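Local atomic coordinates of pyocin sheath PA0622 (Pseudomonas aeruginosa, PDB entry 6PYT), a protein that probably builds, as many stacked copies, the contractile sheath around the tube of a pyocin, a bactericidal particle related to phage tails. Residues 25-30 against 125-130; 43-48 against 118-123; 135-140 against 167-172. All coordinates share one frame; numbering follows the deposited sequence.

Interaction 1 of 3, residues 25-30 against 125-130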
ATOM      1  N   SER B  25     -32.248   7.648  45.368  1.00 50.77           N
ATOM      2  CA  SER B  25     -33.318   8.260  46.136  1.00 50.77           C
ATOM      3  C   SER B  25     -33.605   7.459  47.398  1.00 50.77           C
ATOM      4  O   SER B  25     -33.441   6.238  47.437  1.00 50.77           O
ATOM      5  CB  SER B  25     -34.583   8.367  45.290  1.00 50.77           C
ATOM      6  OG  SER B  25     -35.652   8.886  46.051  1.00 50.77           O
ATOM      7  N   VAL B  26     -34.029   8.165  48.442  1.00 48.58           N
ATOM      8  CA  VAL B  26     -34.379   7.562  49.721  1.00 48.58           C
ATOM      9  C   VAL B  26     -35.881   7.680  49.921  1.00 48.58           C
ATOM     10  O   VAL B  26     -36.503   8.648  49.474  1.00 48.58           O
ATOM     11  CB  VAL B  26     -33.596   8.203  50.880  1.00 48.58           C
ATOM     12  CG1 VAL B  26     -32.159   7.830  50.792  1.00 48.58           C
ATOM     13  CG2 VAL B  26     -33.656   9.667  50.759  1.00 48.58           C
ATOM     14  N   ILE B  27     -36.466   6.675  50.567  1.00 47.02           N
ATOM     15  CA  ILE B  27     -37.913   6.506  50.657  1.00 47.02           C
ATOM     16  C   ILE B  27     -38.281   6.304  52.117  1.00 47.02           C
ATOM     17  O   ILE B  27     -37.671   5.496  52.814  1.00 47.02           O
ATOM     18  CB  ILE B  27     -38.394   5.312  49.805  1.00 47.02           C
ATOM     19  CG1 ILE B  27     -38.161   5.582  48.322  1.00 47.02           C
ATOM     20  CG2 ILE B  27     -39.850   5.013  50.035  1.00 47.02           C
ATOM     21  CD1 ILE B  27     -38.377   4.394  47.451  1.00 47.02           C
ATOM     22  N   GLY B  28     -39.290   7.058  52.591  1.00 47.30           N
ATOM     23  CA  GLY B  28     -39.762   6.933  53.945  1.00 47.30           C
ATOM     24  C   GLY B  28     -41.001   6.072  54.004  1.00 47.30           C
ATOM     25  O   GLY B  28     -42.040   6.424  53.449  1.00 47.30           O
ATOM     26  N   LEU B  29     -40.895   4.945  54.698  1.00 49.51           N
ATOM     27  CA  LEU B  29     -41.916   3.915  54.694  1.00 49.51           C
ATOM     28  C   LEU B  29     -42.432   3.706  56.109  1.00 49.51           C
ATOM     29  O   LEU B  29     -41.680   3.811  57.079  1.00 49.51           O
ATOM     30  CB  LEU B  29     -41.349   2.607  54.124  1.00 49.51           C
ATOM     31  CG  LEU B  29     -42.245   1.476  53.627  1.00 49.51           C
ATOM     32  CD1 LEU B  29     -41.522   0.749  52.538  1.00 49.51           C
ATOM     33  CD2 LEU B  29     -42.580   0.501  54.711  1.00 49.51           C
ATOM     34  N   CYS B  30     -43.718   3.389  56.217  1.00 51.72           N
ATOM     35  CA  CYS B  30     -44.359   3.248  57.521  1.00 51.72           C
ATOM     36  C   CYS B  30     -45.574   2.350  57.370  1.00 51.72           C
ATOM     37  O   CYS B  30     -46.528   2.725  56.682  1.00 51.72           O
ATOM     38  CB  CYS B  30     -44.762   4.609  58.062  1.00 51.72           C
ATOM     39  SG  CYS B  30     -45.532   4.566  59.669  1.00 51.72           S
ATOM     40  N   PRO B 125     -35.594  11.435  53.831  1.00 48.44           N
ATOM     41  CA  PRO B 125     -36.501  10.775  52.873  1.00 48.44           C
ATOM     42  C   PRO B 125     -37.164  11.739  51.901  1.00 48.44           C
ATOM     43  O   PRO B 125     -37.922  12.624  52.300  1.00 48.44           O
ATOM     44  CB  PRO B 125     -37.537  10.106  53.780  1.00 48.44           C
ATOM     45  CG  PRO B 125     -36.866   9.958  55.069  1.00 48.44           C
ATOM     46  CD  PRO B 125     -35.991  11.153  55.217  1.00 48.44           C
ATOM     47  N   ARG B 126     -36.867  11.555  50.616  1.00 49.90           N
ATOM     48  CA  ARG B 126     -37.451  12.340  49.540  1.00 49.90           C
ATOM     49  C   ARG B 126     -38.781  11.786  49.065  1.00 49.90           C
ATOM     50  O   ARG B 126     -39.464  12.445  48.276  1.00 49.90           O
ATOM     51  CB  ARG B 126     -36.497  12.398  48.343  1.00 49.90           C
ATOM     52  CG  ARG B 126     -35.112  12.977  48.609  1.00 49.90           C
ATOM     53  CD  ARG B 126     -35.110  14.472  48.860  1.00 49.90           C
ATOM     54  NE  ARG B 126     -35.286  14.817  50.262  1.00 49.90           N
ATOM     55  CZ  ARG B 126     -35.502  16.050  50.701  1.00 49.90           C
ATOM     56  NH1 ARG B 126     -35.565  17.056  49.845  1.00 49.90           N
ATOM     57  NH2 ARG B 126     -35.653  16.277  51.996  1.00 49.90           N
ATOM     58  N   LEU B 127     -39.159  10.592  49.503  1.00 47.11           N
ATOM     59  CA  LEU B 127     -40.437   9.994  49.151  1.00 47.11           C
ATOM     60  C   LEU B 127     -41.063   9.398  50.393  1.00 47.11           C
ATOM     61  O   LEU B 127     -40.402   8.669  51.137  1.00 47.11           O
ATOM     62  CB  LEU B 127     -40.274   8.916  48.083  1.00 47.11           C
ATOM     63  CG  LEU B 127     -40.025   9.426  46.678  1.00 47.11           C
ATOM     64  CD1 LEU B 127     -39.647   8.291  45.776  1.00 47.11           C
ATOM     65  CD2 LEU B 127     -41.287  10.107  46.232  1.00 47.11           C
ATOM     66  N   LEU B 128     -42.336   9.695  50.604  1.00 46.52           N
ATOM     67  CA  LEU B 128     -43.054   9.273  51.792  1.00 46.52           C
ATOM     68  C   LEU B 128     -44.202   8.373  51.387  1.00 46.52           C
ATOM     69  O   LEU B 128     -45.020   8.749  50.544  1.00 46.52           O
ATOM     70  CB  LEU B 128     -43.578  10.476  52.561  1.00 46.52           C
ATOM     71  CG  LEU B 128     -42.446  11.343  53.076  1.00 46.52           C
ATOM     72  CD1 LEU B 128     -42.992  12.590  53.693  1.00 46.52           C
ATOM     73  CD2 LEU B 128     -41.639  10.561  54.071  1.00 46.52           C
ATOM     74  N   VAL B 129     -44.273   7.201  51.997  1.00 48.47           N
ATOM     75  CA  VAL B 129     -45.271   6.207  51.638  1.00 48.47           C
ATOM     76  C   VAL B 129     -45.768   5.538  52.915  1.00 48.47           C
ATOM     77  O   VAL B 129     -44.979   5.220  53.809  1.00 48.47           O
ATOM     78  CB  VAL B 129     -44.700   5.208  50.607  1.00 48.47           C
ATOM     79  CG1 VAL B 129     -43.434   4.529  51.094  1.00 48.47           C
ATOM     80  CG2 VAL B 129     -45.702   4.177  50.252  1.00 48.47           C
ATOM     81  N   ALA B 130     -47.085   5.412  53.041  1.00 49.51           N
ATOM     82  CA  ALA B 130     -47.714   4.695  54.147  1.00 49.51           C
ATOM     83  C   ALA B 130     -48.731   3.762  53.512  1.00 49.51           C
ATOM     84  O   ALA B 130     -49.894   4.137  53.318  1.00 49.51           O
ATOM     85  CB  ALA B 130     -48.362   5.651  55.144  1.00 49.51           C
TER
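The flat groups here are the peptide planes of two neighbouring strands. One face of the sheet they form carries I27, L29, L127 and V129, the other carries L128, beside which G28 leaves only its backbone, and the peptides meet along their edges. G28 makes the two well-aligned bonds: its N points almost straight (178°) at L127 O, and its O accepts from V129 N at 2.8 Å. Gripping the residues before and after L128 in this way is the signature of a parallel bridge. At the start of the pairing V26 O receives two weak bonds, from R126 N and L127 N, as the chain turns into strand 127-129. This is the centre of a mixed sheet that joins strand 21-33, of the N-terminal sequence region, to strand 127-129, of the subtilisin-like region; strand 21-33 continues on its far edge to strand 76-86, and L128 bonds to I153 of the next parallel strand. On the isoleucine face, I27 and L127 run alongside one another, CG1 of I27 being 4.0 Å from L127 CB, while I27 CG2 reaches slantwise to V129 CG1 at 3.8 Å. Helices 64-73 and 201-214 cover these apolar branches. G28 has no side chain, so P125 CB comes to 3.9 Å from its CA, with L128 CD2 at 4.1 Å from the same atom. V26 CG2 rests 3.7 Å from P125 CA.

Interaction 2 of 3, residues 43-48 against 118-123; sequences PNVPVL and KSRFNA
K118 O is the best-held polar atom, and a single bond within its own loop grips it: S119 OG donates at 2.5 Å, approaching a lone pair within the plane of the carbonyl. No hydrogen bond joins residues 43-48 to 118-123; the contact is carried by the ring of F121. Its CG stands anti to the carbonyl carbon (chi1 -60°), which sends the ring across the backbone of 46-48. L48 CB lies over one face, 3.9 Å from the ring centroid and 25° off the normal, a CH-pi contact. L48 N is on that same face, displaced toward the rim. P46 O instead meets the ring edge in plane, 3.2 Å from F121 CE2, an approach consistent with attraction to the weakly positive ring rim. L48 and F121 lie antiparallel, tip past base, so L48 CD1 reaches F121 CB at 3.6 Å and A123 CB at 4.3 Å. Farther out, the bent side chain of R120 crosses V45 and P46 at about a right angle, bringing NH1 to 4.1 Å from V45 CG1. The arrangement is that of a loop, between strands 109-110 and 127-129, packed through its side chains against the sheet near its outermost strand on that side, 46-49. V47 is hydrogen-bonded through its backbone to A82 of the antiparallel strand 76-86, and P46 and L48 touch V81, V83 and V79 of that strand.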
ATOM      1  N   PRO B  43     -40.364  -1.290  67.470  1.00 55.23           N
ATOM      2  CA  PRO B  43     -41.456  -0.700  66.682  1.00 55.23           C
ATOM      3  C   PRO B  43     -41.279   0.739  66.213  1.00 55.23           C
ATOM      4  O   PRO B  43     -41.221   0.974  65.004  1.00 55.23           O
ATOM      5  CB  PRO B  43     -42.656  -0.817  67.630  1.00 55.23           C
ATOM      6  CG  PRO B  43     -42.355  -1.987  68.449  1.00 55.23           C
ATOM      7  CD  PRO B  43     -40.878  -1.952  68.680  1.00 55.23           C
ATOM      8  N   ASN B  44     -41.142   1.703  67.112  1.00 55.58           N
ATOM      9  CA  ASN B  44     -41.051   3.088  66.654  1.00 55.58           C
ATOM     10  C   ASN B  44     -39.607   3.555  66.515  1.00 55.58           C
ATOM     11  O   ASN B  44     -39.230   4.629  66.973  1.00 55.58           O
ATOM     12  CB  ASN B  44     -41.835   3.989  67.595  1.00 55.58           C
ATOM     13  CG  ASN B  44     -43.317   3.736  67.520  1.00 55.58           C
ATOM     14  OD1 ASN B  44     -43.872   3.577  66.437  1.00 55.58           O
ATOM     15  ND2 ASN B  44     -43.967   3.678  68.673  1.00 55.58           N
ATOM     16  N   VAL B  45     -38.784   2.753  65.839  1.00 53.61           N
ATOM     17  CA  VAL B  45     -37.396   3.084  65.580  1.00 53.61           C
ATOM     18  C   VAL B  45     -37.145   2.914  64.081  1.00 53.61           C
ATOM     19  O   VAL B  45     -37.349   1.816  63.555  1.00 53.61           O
ATOM     20  CB  VAL B  45     -36.411   2.220  66.381  1.00 53.61           C
ATOM     21  CG1 VAL B  45     -34.994   2.473  65.916  1.00 53.61           C
ATOM     22  CG2 VAL B  45     -36.525   2.517  67.862  1.00 53.61           C
ATOM     23  N   PRO B  46     -36.730   3.949  63.370  1.00 51.26           N
ATOM     24  CA  PRO B  46     -36.440   3.789  61.944  1.00 51.26           C
ATOM     25  C   PRO B  46     -35.161   3.006  61.719  1.00 51.26           C
ATOM     26  O   PRO B  46     -34.207   3.096  62.492  1.00 51.26           O
ATOM     27  CB  PRO B  46     -36.306   5.232  61.449  1.00 51.26           C
ATOM     28  CG  PRO B  46     -35.935   6.006  62.648  1.00 51.26           C
ATOM     29  CD  PRO B  46     -36.613   5.349  63.802  1.00 51.26           C
ATOM     30  N   VAL B  47     -35.164   2.209  60.655  1.00 49.75           N
ATOM     31  CA  VAL B  47     -34.023   1.391  60.261  1.00 49.75           C
ATOM     32  C   VAL B  47     -33.761   1.602  58.776  1.00 49.75           C
ATOM     33  O   VAL B  47     -34.696   1.797  57.994  1.00 49.75           O
ATOM     34  CB  VAL B  47     -34.261  -0.099  60.585  1.00 49.75           C
ATOM     35  CG1 VAL B  47     -34.166  -0.337  62.076  1.00 49.75           C
ATOM     36  CG2 VAL B  47     -35.637  -0.511  60.144  1.00 49.75           C
ATOM     37  N   LEU B  48     -32.487   1.595  58.388  1.00 49.64           N
ATOM     38  CA  LEU B  48     -32.107   1.776  56.990  1.00 49.64           C
ATOM     39  C   LEU B  48     -32.036   0.427  56.294  1.00 49.64           C
ATOM     40  O   LEU B  48     -31.399  -0.506  56.788  1.00 49.64           O
ATOM     41  CB  LEU B  48     -30.775   2.522  56.859  1.00 49.64           C
ATOM     42  CG  LEU B  48     -30.194   2.749  55.456  1.00 49.64           C
ATOM     43  CD1 LEU B  48     -29.618   4.120  55.309  1.00 49.64           C
ATOM     44  CD2 LEU B  48     -29.065   1.769  55.165  1.00 49.64           C
ATOM     45  N   LYS B 118     -32.523  11.367  58.466  1.00 53.15           N
ATOM     46  CA  LYS B 118     -31.209  11.973  58.525  1.00 53.15           C
ATOM     47  C   LYS B 118     -30.834  12.126  59.994  1.00 53.15           C
ATOM     48  O   LYS B 118     -31.711  12.172  60.860  1.00 53.15           O
ATOM     49  CB  LYS B 118     -31.221  13.315  57.796  1.00 53.15           C
ATOM     50  CG  LYS B 118     -29.863  13.897  57.476  1.00 53.15           C
ATOM     51  CD  LYS B 118     -30.010  15.128  56.608  1.00 53.15           C
ATOM     52  CE  LYS B 118     -28.667  15.705  56.225  1.00 53.15           C
ATOM     53  NZ  LYS B 118     -28.828  16.920  55.383  1.00 53.15           N
ATOM     54  N   SER B 119     -29.520  12.116  60.263  1.00 53.80           N
ATOM     55  CA  SER B 119     -28.827  12.128  61.562  1.00 53.80           C
ATOM     56  C   SER B 119     -28.906  10.796  62.292  1.00 53.80           C
ATOM     57  O   SER B 119     -28.239  10.608  63.313  1.00 53.80           O
ATOM     58  CB  SER B 119     -29.315  13.235  62.506  1.00 53.80           C
ATOM     59  OG  SER B 119     -30.630  12.984  62.953  1.00 53.80           O
ATOM     60  N   ARG B 120     -29.699   9.863  61.788  1.00 53.90           N
ATOM     61  CA  ARG B 120     -29.586   8.469  62.171  1.00 53.90           C
ATOM     62  C   ARG B 120     -28.925   7.621  61.110  1.00 53.90           C
ATOM     63  O   ARG B 120     -28.293   6.624  61.446  1.00 53.90           O
ATOM     64  CB  ARG B 120     -30.960   7.864  62.473  1.00 53.90           C
ATOM     65  CG  ARG B 120     -31.553   8.209  63.800  1.00 53.90           C
ATOM     66  CD  ARG B 120     -30.875   7.382  64.858  1.00 53.90           C
ATOM     67  NE  ARG B 120     -31.416   7.656  66.187  1.00 53.90           N
ATOM     68  CZ  ARG B 120     -32.474   7.040  66.697  1.00 53.90           C
ATOM     69  NH1 ARG B 120     -33.116   6.129  65.979  1.00 53.90           N
ATOM     70  NH2 ARG B 120     -32.894   7.347  67.913  1.00 53.90           N
ATOM     71  N   PHE B 121     -29.111   7.963  59.838  1.00 51.30           N
ATOM     72  CA  PHE B 121     -28.613   7.131  58.758  1.00 51.30           C
ATOM     73  C   PHE B 121     -28.077   7.907  57.565  1.00 51.30           C
ATOM     74  O   PHE B 121     -27.672   7.267  56.591  1.00 51.30           O
ATOM     75  CB  PHE B 121     -29.719   6.193  58.266  1.00 51.30           C
ATOM     76  CG  PHE B 121     -30.245   5.270  59.310  1.00 51.30           C
ATOM     77  CD1 PHE B 121     -29.491   4.200  59.752  1.00 51.30           C
ATOM     78  CD2 PHE B 121     -31.506   5.464  59.835  1.00 51.30           C
ATOM     79  CE1 PHE B 121     -29.981   3.349  60.715  1.00 51.30           C
ATOM     80  CE2 PHE B 121     -32.000   4.622  60.787  1.00 51.30           C
ATOM     81  CZ  PHE B 121     -31.236   3.562  61.233  1.00 51.30           C
ATOM     82  N   ASN B 122     -28.054   9.244  57.619  1.00 52.79           N
ATOM     83  CA  ASN B 122     -27.714  10.134  56.497  1.00 52.79           C
ATOM     84  C   ASN B 122     -28.605   9.849  55.287  1.00 52.79           C
ATOM     85  O   ASN B 122     -28.143   9.686  54.157  1.00 52.79           O
ATOM     86  CB  ASN B 122     -26.230  10.045  56.123  1.00 52.79           C
ATOM     87  CG  ASN B 122     -25.765  11.212  55.279  1.00 52.79           C
ATOM     88  OD1 ASN B 122     -26.485  12.189  55.105  1.00 52.79           O
ATOM     89  ND2 ASN B 122     -24.588  11.080  54.688  1.00 52.79           N
ATOM     90  N   ALA B 123     -29.907   9.767  55.539  1.00 51.34           N
ATOM     91  CA  ALA B 123     -30.888   9.475  54.494  1.00 51.34           C
ATOM     92  C   ALA B 123     -32.150  10.272  54.806  1.00 51.34           C
ATOM     93  O   ALA B 123     -33.018   9.801  55.540  1.00 51.34           O
ATOM     94  CB  ALA B 123     -31.166   7.984  54.413  1.00 51.34           C
TER

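Interaction 3 of 3, residues 135-140 against 167-172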
ATOM      1  N   ALA B 135     -55.112   6.006  52.944  1.00 52.01           N
ATOM      2  CA  ALA B 135     -56.508   6.134  52.564  1.00 52.01           C
ATOM      3  C   ALA B 135     -57.334   6.843  53.622  1.00 52.01           C
ATOM      4  O   ALA B 135     -58.397   7.376  53.298  1.00 52.01           O
ATOM      5  CB  ALA B 135     -57.098   4.756  52.289  1.00 52.01           C
ATOM      6  N   GLN B 136     -56.896   6.842  54.876  1.00 52.43           N
ATOM      7  CA  GLN B 136     -57.572   7.622  55.899  1.00 52.43           C
ATOM      8  C   GLN B 136     -57.141   9.076  55.805  1.00 52.43           C
ATOM      9  O   GLN B 136     -55.992   9.377  55.481  1.00 52.43           O
ATOM     10  CB  GLN B 136     -57.287   7.067  57.293  1.00 52.43           C
ATOM     11  CG  GLN B 136     -58.042   5.789  57.609  1.00 52.43           C
ATOM     12  CD  GLN B 136     -57.366   4.546  57.067  1.00 52.43           C
ATOM     13  OE1 GLN B 136     -56.183   4.560  56.758  1.00 52.43           O
ATOM     14  NE2 GLN B 136     -58.123   3.467  56.941  1.00 52.43           N
ATOM     15  N   GLN B 137     -58.077   9.976  56.079  1.00 52.45           N
ATOM     16  CA  GLN B 137     -57.850  11.391  55.838  1.00 52.45           C
ATOM     17  C   GLN B 137     -56.964  12.020  56.902  1.00 52.45           C
ATOM     18  O   GLN B 137     -56.361  13.066  56.650  1.00 52.45           O
ATOM     19  CB  GLN B 137     -59.208  12.094  55.744  1.00 52.45           C
ATOM     20  CG  GLN B 137     -59.211  13.457  55.083  1.00 52.45           C
ATOM     21  CD  GLN B 137     -59.096  14.585  56.067  1.00 52.45           C
ATOM     22  OE1 GLN B 137     -59.548  14.476  57.206  1.00 52.45           O
ATOM     23  NE2 GLN B 137     -58.500  15.685  55.636  1.00 52.45           N
ATOM     24  N   ALA B 138     -56.848  11.387  58.072  1.00 52.18           N
ATOM     25  CA  ALA B 138     -55.984  11.897  59.131  1.00 52.18           C
ATOM     26  C   ALA B 138     -54.524  11.564  58.874  1.00 52.18           C
ATOM     27  O   ALA B 138     -53.645  12.392  59.133  1.00 52.18           O
ATOM     28  CB  ALA B 138     -56.416  11.333  60.480  1.00 52.18           C
ATOM     29  N   VAL B 139     -54.250  10.350  58.392  1.00 50.78           N
ATOM     30  CA  VAL B 139     -52.884   9.959  58.063  1.00 50.78           C
ATOM     31  C   VAL B 139     -52.380  10.755  56.873  1.00 50.78           C
ATOM     32  O   VAL B 139     -51.252  11.261  56.878  1.00 50.78           O
ATOM     33  CB  VAL B 139     -52.822   8.446  57.800  1.00 50.78           C
ATOM     34  CG1 VAL B 139     -51.450   8.028  57.299  1.00 50.78           C
ATOM     35  CG2 VAL B 139     -53.170   7.687  59.050  1.00 50.78           C
ATOM     36  N   ALA B 140     -53.229  10.939  55.868  1.00 49.59           N
ATOM     37  CA  ALA B 140     -52.856  11.674  54.671  1.00 49.59           C
ATOM     38  C   ALA B 140     -52.701  13.172  54.904  1.00 49.59           C
ATOM     39  O   ALA B 140     -52.198  13.866  54.018  1.00 49.59           O
ATOM     40  CB  ALA B 140     -53.885  11.410  53.582  1.00 49.59           C
ATOM     41  N   VAL B 167     -62.454  10.438  43.736  1.00 52.04           N
ATOM     42  CA  VAL B 167     -62.558  11.858  43.417  1.00 52.04           C
ATOM     43  C   VAL B 167     -62.932  12.656  44.656  1.00 52.04           C
ATOM     44  O   VAL B 167     -62.329  13.697  44.945  1.00 52.04           O
ATOM     45  CB  VAL B 167     -63.570  12.068  42.276  1.00 52.04           C
ATOM     46  CG1 VAL B 167     -63.832  13.534  42.049  1.00 52.04           C
ATOM     47  CG2 VAL B 167     -63.062  11.439  41.007  1.00 52.04           C
ATOM     48  N   ALA B 168     -63.910  12.170  45.423  1.00 52.76           N
ATOM     49  CA  ALA B 168     -64.342  12.868  46.626  1.00 52.76           C
ATOM     50  C   ALA B 168     -63.296  12.825  47.727  1.00 52.76           C
ATOM     51  O   ALA B 168     -63.297  13.704  48.593  1.00 52.76           O
ATOM     52  CB  ALA B 168     -65.654  12.279  47.131  1.00 52.76           C
ATOM     53  N   TYR B 169     -62.410  11.831  47.711  1.00 51.74           N
ATOM     54  CA  TYR B 169     -61.285  11.805  48.634  1.00 51.74           C
ATOM     55  C   TYR B 169     -60.143  12.692  48.168  1.00 51.74           C
ATOM     56  O   TYR B 169     -59.364  13.167  48.998  1.00 51.74           O
ATOM     57  CB  TYR B 169     -60.804  10.367  48.818  1.00 51.74           C
ATOM     58  CG  TYR B 169     -59.660  10.200  49.780  1.00 51.74           C
ATOM     59  CD1 TYR B 169     -59.831  10.432  51.131  1.00 51.74           C
ATOM     60  CD2 TYR B 169     -58.423   9.765  49.342  1.00 51.74           C
ATOM     61  CE1 TYR B 169     -58.793  10.276  52.012  1.00 51.74           C
ATOM     62  CE2 TYR B 169     -57.378   9.600  50.218  1.00 51.74           C
ATOM     63  CZ  TYR B 169     -57.572   9.856  51.551  1.00 51.74           C
ATOM     64  OH  TYR B 169     -56.539   9.693  52.434  1.00 51.74           O
ATOM     65  N   ALA B 170     -60.039  12.944  46.868  1.00 51.37           N
ATOM     66  CA  ALA B 170     -59.016  13.838  46.350  1.00 51.37           C
ATOM     67  C   ALA B 170     -59.392  15.302  46.474  1.00 51.37           C
ATOM     68  O   ALA B 170     -58.523  16.159  46.302  1.00 51.37           O
ATOM     69  CB  ALA B 170     -58.721  13.514  44.890  1.00 51.37           C
ATOM     70  N   LYS B 171     -60.657  15.612  46.748  1.00 53.15           N
ATOM     71  CA  LYS B 171     -61.054  16.990  46.991  1.00 53.15           C
ATOM     72  C   LYS B 171     -60.769  17.431  48.415  1.00 53.15           C
ATOM     73  O   LYS B 171     -60.933  18.614  48.725  1.00 53.15           O
ATOM     74  CB  LYS B 171     -62.538  17.180  46.689  1.00 53.15           C
ATOM     75  CG  LYS B 171     -62.885  17.063  45.228  1.00 53.15           C
ATOM     76  CD  LYS B 171     -64.334  17.432  44.983  1.00 53.15           C
ATOM     77  CE  LYS B 171     -65.267  16.334  45.467  1.00 53.15           C
ATOM     78  NZ  LYS B 171     -66.684  16.612  45.119  1.00 53.15           N
ATOM     79  N   ASN B 172     -60.349  16.517  49.282  1.00 51.42           N
ATOM     80  CA  ASN B 172     -59.942  16.884  50.628  1.00 51.42           C
ATOM     81  C   ASN B 172     -58.551  17.488  50.680  1.00 51.42           C
ATOM     82  O   ASN B 172     -58.117  17.898  51.761  1.00 51.42           O
ATOM     83  CB  ASN B 172     -59.989  15.667  51.550  1.00 51.42           C
ATOM     84  CG  ASN B 172     -61.384  15.150  51.750  1.00 51.42           C
ATOM     85  OD1 ASN B 172     -61.699  14.019  51.391  1.00 51.42           O
ATOM     86  ND2 ASN B 172     -62.242  15.986  52.318  1.00 51.42           N
TER
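With CG anti to the backbone N (chi1 -179°) and chi2 at 68°, the side chain of Y169 reaches from helix 163-170 to the segment that leads into helix 139-150. Q137 also holds CG anti to its N (chi1 -162°), which puts CG 4.2 Å from N172 CB. The phenol OH lies among backbone carbonyls. Its hydrogen bond goes to S134 O, just before A135, while A135 O and Q136 O approach OH at 3.1 Å each without forming one. A135 O comes obliquely to the ring, 3.2 Å from Y169 CE1, whereas Q136 O and Q137 CA lie at the edge, near the ring plane. The two helices belong to successive beta-alpha-beta crossovers of the parallel part of the sheet: helix 139-150 links strand 127-129 to strand 153-156, and helix 163-170 links strand 153-156 to strand 178-181. Y169 therefore links the segment leading into helix 139-150 with the one around helix 163-170, and touches M180 of strand 178-181 as well. Q136 O accepts from the backbone A140 N at 3.2 Å, and A140 CB approaches Y169 OH to 3.4 Å. F173 packs on both Q137 and A140.

In the fold
The three contacts run from the middle of one alpha/beta domain to its periphery. Interaction 1 is at the centre of the mixed sheet, and interaction 2, centred 11 Å away, lies toward strand 46-49; the two touch where V26 CG1 meets A123 CB. Along the chain, both segments of interaction 2 fall between those of interaction 1, so that strand pairing brackets it. Interaction 3 comes later, on the helix 139-150 that follows strand 127-129, its centre about 19 and 28 Å from those of interactions 1 and 2. Interactions 1 and 2 join the N-terminal sequence region to the subtilisin-like one, consistent with a shared alpha/beta sheet; interaction 3 lies within the latter region.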